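Local coordinates for protein glycoside hydrolase family 43 (Halothermothrix orenii, PDB 4QQS) that shows alpha-L-arabinofuranosidase activity and probably hydrolyses O-glycosyl bonds in the breakdown of xylan-type polysaccharides, at residues Y141-C145 with S146-I150. Residues are numbered along the deposited sequence; the frame is centred on the assembly and turned at random.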
loop_
_atom_site.group_PDB
_atom_site.type_symbol
_atom_site.label_atom_id
_atom_site.label_comp_id
_atom_site.label_asym_id
_atom_site.label_seq_id
_atom_site.Cartn_x
_atom_site.Cartn_y
_atom_site.Cartn_z
ATOM N N TYR A 141 5.116 0.961 8.785
ATOM C CA TYR A 141 6.143 0.548 7.846
ATOM C C TYR A 141 6.588 -0.868 8.152
ATOM O O TYR A 141 6.312 -1.404 9.217
ATOM C CB TYR A 141 7.329 1.517 7.878
ATOM C CG TYR A 141 7.971 1.669 9.239
ATOM C CD1 TYR A 141 9.020 0.866 9.630
ATOM C CD2 TYR A 141 7.515 2.613 10.149
ATOM C CE1 TYR A 141 9.611 1.007 10.874
ATOM C CE2 TYR A 141 8.097 2.755 11.402
ATOM C CZ TYR A 141 9.149 1.955 11.756
ATOM O OH TYR A 141 9.758 2.055 12.995
ATOM N N VAL A 142 7.293 -1.462 7.202
ATOM C CA VAL A 142 7.711 -2.847 7.296
ATOM C C VAL A 142 9.210 -2.939 7.554
ATOM O O VAL A 142 10.016 -2.346 6.837
ATOM C CB VAL A 142 7.373 -3.604 6.003
ATOM C CG1 VAL A 142 7.947 -5.006 6.013
ATOM C CG2 VAL A 142 5.852 -3.654 5.820
ATOM N N LYS A 143 9.561 -3.699 8.590
ATOM C CA LYS A 143 10.930 -4.158 8.826
ATOM C C LYS A 143 11.060 -5.448 8.030
ATOM O O LYS A 143 10.489 -6.462 8.381
ATOM C CB LYS A 143 11.151 -4.367 10.327
ATOM C CG LYS A 143 12.589 -4.622 10.741
ATOM C CD LYS A 143 12.711 -4.779 12.269
ATOM C CE LYS A 143 14.156 -4.751 12.719
ATOM N NZ LYS A 143 14.350 -5.098 14.132
ATOM N N ASP A 144 11.736 -5.334 6.882
ATOM C CA ASP A 144 11.649 -6.332 5.829
ATOM C C ASP A 144 12.399 -7.625 6.132
ATOM O O ASP A 144 13.517 -7.619 6.655
ATOM C CB ASP A 144 12.175 -5.723 4.531
ATOM C CG ASP A 144 11.981 -6.631 3.333
ATOM O OD1 ASP A 144 10.828 -6.785 2.883
ATOM O OD2 ASP A 144 12.998 -7.172 2.846
ATOM N N CYS A 145 11.772 -8.738 5.759
ATOM C CA CYS A 145 12.324 -10.081 5.916
ATOM C C CYS A 145 13.745 -10.266 5.394
ATOM O O CYS A 145 14.457 -11.113 5.926
ATOM C CB CYS A 145 11.396 -11.088 5.236
ATOM S SG CYS A 145 11.163 -10.810 3.488
ATOM N N SER A 146 14.161 -9.496 4.388
ATOM C CA SER A 146 15.493 -9.657 3.821
ATOM C C SER A 146 16.570 -9.568 4.883
ATOM O O SER A 146 17.574 -10.252 4.763
ATOM C CB SER A 146 15.752 -8.612 2.730
ATOM O OG SER A 146 15.626 -7.292 3.218
ATOM N N GLU A 147 16.374 -8.730 5.897
ATOM C CA GLU A 147 17.372 -8.524 6.938
ATOM C C GLU A 147 16.796 -8.666 8.340
ATOM O O GLU A 147 17.388 -8.204 9.305
ATOM C CB GLU A 147 18.033 -7.147 6.787
ATOM C CG GLU A 147 18.665 -6.909 5.439
ATOM C CD GLU A 147 19.557 -5.691 5.435
ATOM O OE1 GLU A 147 19.174 -4.638 4.903
ATOM O OE2 GLU A 147 20.672 -5.774 5.975
ATOM N N ASN A 148 15.655 -9.325 8.465
ATOM C CA ASN A 148 14.976 -9.480 9.755
ATOM C C ASN A 148 14.740 -10.955 9.995
ATOM O O ASN A 148 13.856 -11.542 9.383
ATOM C CB ASN A 148 13.655 -8.704 9.716
ATOM C CG ASN A 148 13.072 -8.436 11.081
ATOM O OD1 ASN A 148 13.790 -8.350 12.086
ATOM N ND2 ASN A 148 11.775 -8.215 11.117
ATOM N N ILE A 149 15.566 -11.560 10.848
ATOM C CA ILE A 149 15.468 -12.986 11.143
ATOM C C ILE A 149 15.169 -13.112 12.626
ATOM O O ILE A 149 15.918 -12.607 13.473
ATOM C CB ILE A 149 16.768 -13.744 10.800
ATOM C CG1 ILE A 149 17.149 -13.527 9.337
ATOM C CG2 ILE A 149 16.619 -15.235 11.097
ATOM C CD1 ILE A 149 18.503 -14.075 8.982
ATOM N N ILE A 150 14.065 -13.774 12.949
ATOM C CA ILE A 150 13.653 -13.961 14.336
ATOM C C ILE A 150 13.357 -15.444 14.517
ATOM O O ILE A 150 12.515 -16.014 13.807
ATOM C CB ILE A 150 12.413 -13.110 14.699
ATOM C CG1 ILE A 150 12.699 -11.621 14.470
ATOM C CG2 ILE A 150 12.002 -13.374 16.141
ATOM C CD1 ILE A 150 11.493 -10.713 14.672
HETATM O O HOH W 1 13.815 -7.834 14.714
#
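Asp144 turns CG away from its own N (chi1 -173°), beside the carbonyl carbon, and reaches forward to Ser146, whose OG sits between its own N and carbonyl carbon (chi1 58°), which lets OG and N of Ser146 point to the same carboxylate oxygen. Ser146 OG gives its proton to Asp144 OD2 at 2.7 Å on the anti lone pair, while Ser146 N meets OD2 at 3.0 Å from well above the carboxylate plane, with an N-H...O angle of 157°. The second bond closes an Asx turn, and it is superposed on a type III (3-10-like) beta turn in which Glu147 N donates to Asp144 O at 3.2 Å. A weak bond from Asn148 N to Cys145 O carries the bend one residue further. The example illustrates how an Asx turn can start a tight loop: here the chain leaves strand 137-143 and enters strand 149-150, both of which pair with strand 153-162 in the five-bladed beta-propeller of family 43. The side chain of Asp144 lies about 5 Å from that of Glu195, the predicted proton donor, so the turn borders the probable active site. Without the carboxylate, as with an alanine here, the hydroxyl and amide of Ser146 are likely to lose their shared acceptor and the bend to be less firmly set. Beyond the turn, the extended chain of Lys143 crosses the side chain of Asn148 at about a right angle, its CG 3.7 Å from ND2 and its CE 3.7 Å from OD1. One water links their ends, accepting from Lys143 NZ at 2.8 Å and donating to Asn148 OD1 at 2.7 Å. The rotation of that amide is further fixed from strand 153-162, where ND2 bonds to Ile155 O and Gln157 OE1.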